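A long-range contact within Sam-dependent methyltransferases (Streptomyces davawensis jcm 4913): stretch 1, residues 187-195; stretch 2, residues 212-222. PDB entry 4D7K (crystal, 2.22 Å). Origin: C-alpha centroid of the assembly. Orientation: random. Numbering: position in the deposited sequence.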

# COMPACT_ATOMS: atom_id res chain seq x y z
N GLY A 187 17.39 -18.85 18.53
CA GLY A 187 17.24 -19.24 17.14
C GLY A 187 15.93 -19.90 16.77
O GLY A 187 15.82 -20.50 15.69
N GLY A 188 14.93 -19.80 17.64
CA GLY A 188 13.61 -20.33 17.37
C GLY A 188 13.57 -21.82 17.07
O GLY A 188 14.03 -22.64 17.87
N ARG A 189 13.03 -22.17 15.90
CA ARG A 189 12.93 -23.57 15.50
C ARG A 189 14.20 -24.06 14.81
O ARG A 189 14.35 -25.26 14.57
CB ARG A 189 11.72 -23.77 14.58
CG ARG A 189 11.81 -23.03 13.25
CD ARG A 189 10.65 -23.40 12.34
NE ARG A 189 10.94 -23.07 10.94
CZ ARG A 189 10.16 -23.39 9.92
NH1 ARG A 189 9.02 -24.04 10.12
NH2 ARG A 189 10.51 -23.05 8.68
N GLY A 190 15.11 -23.14 14.51
CA GLY A 190 16.40 -23.51 13.95
C GLY A 190 16.59 -23.15 12.48
O GLY A 190 17.49 -23.66 11.83
N GLN A 191 15.74 -22.25 11.99
CA GLN A 191 15.73 -21.87 10.57
C GLN A 191 17.08 -21.31 10.11
O GLN A 191 17.66 -21.81 9.15
CB GLN A 191 14.63 -20.84 10.33
CG GLN A 191 14.37 -20.50 8.86
CD GLN A 191 13.26 -19.48 8.69
OE1 GLN A 191 13.03 -18.64 9.57
NE2 GLN A 191 12.55 -19.55 7.57
N PHE A 192 17.56 -20.28 10.80
CA PHE A 192 18.84 -19.68 10.46
C PHE A 192 19.99 -20.67 10.60
O PHE A 192 20.81 -20.82 9.69
CB PHE A 192 19.12 -18.46 11.33
CG PHE A 192 20.48 -17.86 11.12
CD1 PHE A 192 20.76 -17.12 9.99
CD2 PHE A 192 21.48 -18.04 12.06
CE1 PHE A 192 22.01 -16.57 9.79
CE2 PHE A 192 22.74 -17.49 11.86
CZ PHE A 192 23.00 -16.76 10.73
N LEU A 193 20.04 -21.34 11.75
CA LEU A 193 21.07 -22.34 12.03
C LEU A 193 21.12 -23.42 10.95
O LEU A 193 22.20 -23.86 10.56
CB LEU A 193 20.82 -22.98 13.40
CG LEU A 193 21.87 -23.94 13.93
CD1 LEU A 193 23.21 -23.23 14.06
CD2 LEU A 193 21.43 -24.52 15.27
N ALA A 194 19.94 -23.83 10.47
CA ALA A 194 19.85 -24.83 9.41
C ALA A 194 20.46 -24.32 8.10
O ALA A 194 21.15 -25.07 7.41
CB ALA A 194 18.40 -25.22 9.18
N GLY A 195 20.21 -23.06 7.78
CA GLY A 195 20.76 -22.45 6.59
C GLY A 195 22.28 -22.41 6.60
O GLY A 195 22.94 -22.71 5.61
N ALA A 212 8.93 -22.73 24.49
CA ALA A 212 7.79 -22.40 23.64
C ALA A 212 7.89 -23.06 22.26
O ALA A 212 6.87 -23.33 21.62
CB ALA A 212 7.68 -20.89 23.49
N VAL A 213 9.11 -23.33 21.82
CA VAL A 213 9.33 -23.86 20.47
C VAL A 213 10.17 -25.14 20.45
O VAL A 213 10.76 -25.48 19.43
CB VAL A 213 10.03 -22.81 19.58
CG1 VAL A 213 9.05 -21.70 19.21
CG2 VAL A 213 11.25 -22.25 20.28
N ALA A 214 10.22 -25.84 21.58
CA ALA A 214 11.04 -27.04 21.71
C ALA A 214 10.64 -28.13 20.72
O ALA A 214 11.49 -28.69 20.03
CB ALA A 214 10.96 -27.57 23.14
N ALA A 215 9.34 -28.43 20.65
CA ALA A 215 8.84 -29.47 19.76
C ALA A 215 8.92 -29.03 18.30
O ALA A 215 9.22 -29.83 17.41
CB ALA A 215 7.41 -29.85 20.13
N SER A 216 8.66 -27.75 18.07
CA SER A 216 8.75 -27.18 16.73
C SER A 216 10.16 -27.30 16.17
O SER A 216 10.35 -27.53 14.97
CB SER A 216 8.32 -25.71 16.75
OG SER A 216 8.49 -25.10 15.49
N ALA A 217 11.15 -27.15 17.04
CA ALA A 217 12.55 -27.19 16.64
C ALA A 217 12.99 -28.60 16.29
O ALA A 217 13.72 -28.81 15.33
CB ALA A 217 13.43 -26.61 17.74
N HIS A 218 12.55 -29.58 17.09
CA HIS A 218 12.88 -30.98 16.85
C HIS A 218 12.33 -31.48 15.52
O HIS A 218 13.00 -32.22 14.80
CB HIS A 218 12.34 -31.87 17.98
CG HIS A 218 13.16 -31.81 19.24
ND1 HIS A 218 12.66 -32.17 20.47
CD2 HIS A 218 14.45 -31.45 19.45
CE1 HIS A 218 13.59 -32.02 21.39
NE2 HIS A 218 14.69 -31.58 20.80
N LYS A 219 11.10 -31.08 15.20
CA LYS A 219 10.46 -31.52 13.97
C LYS A 219 11.12 -30.89 12.75
O LYS A 219 11.43 -31.59 11.79
CB LYS A 219 8.96 -31.19 14.00
CG LYS A 219 8.18 -31.78 12.83
CD LYS A 219 6.69 -31.46 12.91
CE LYS A 219 6.01 -32.24 14.03
NZ LYS A 219 4.53 -32.09 14.01
N PHE A 220 11.33 -29.58 12.78
CA PHE A 220 11.96 -28.89 11.65
C PHE A 220 13.36 -29.43 11.36
O PHE A 220 13.71 -29.66 10.20
CB PHE A 220 12.05 -27.38 11.90
CG PHE A 220 12.89 -26.66 10.88
CD1 PHE A 220 12.38 -26.38 9.62
CD2 PHE A 220 14.20 -26.29 11.17
CE1 PHE A 220 13.15 -25.72 8.67
CE2 PHE A 220 14.98 -25.64 10.23
CZ PHE A 220 14.45 -25.35 8.98
N LEU A 221 14.15 -29.63 12.41
CA LEU A 221 15.49 -30.18 12.25
C LEU A 221 15.45 -31.59 11.68
O LEU A 221 16.36 -32.00 10.95
CB LEU A 221 16.24 -30.16 13.58
CG LEU A 221 16.61 -28.79 14.14
CD1 LEU A 221 17.30 -28.93 15.48
CD2 LEU A 221 17.47 -28.01 13.16
N ALA A 222 14.41 -32.35 12.02
CA ALA A 222 14.27 -33.71 11.52
C ALA A 222 13.90 -33.69 10.04
O ALA A 222 14.34 -34.54 9.27
CB ALA A 222 13.22 -34.48 12.31

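A glycine-rich turn is laid against a helix here, and no hydrogen bond crosses between them; packing and stacking do the work. The type II' turn from Gly187 to Gly190 closes with Gly190 N to Gly187 O at 3.0 Å and brings the backbone of Arg189 within 3.8 Å, CA to CA, of Ala217. At that closeness Arg189 O meets Ala217 CA at 3.4 Å in a CA-H...O contact, and Ala217 CB, directed sideways, packs 4.0 Å from Gly188 O.

Glycine is demanded at Gly190, the N-cap: at phi 109° a CB would jam against the preceding carbonyl and also lie 3.3 Å from Leu221 CD2. Gly188 has positive phi as well, which favours glycine.

The conformational centrepiece is Arg189. Its CB leaves sideways, 3.6 Å from Ser216 OG; chi1 in p, followed by t at chi2 and chi3, carries an extended chain along to Phe220. That residue points toward the turn with chi1 t and chi2 78°, presenting a ring face on which the guanidinium lies flat, planes at 16° and centres 4.4 Å apart. Cation and pi cloud suit each other, although Arg189 NE is buried without a polar partner. At the ring's edge, Ala194 CB packs 3.6 Å from Phe220 CE2.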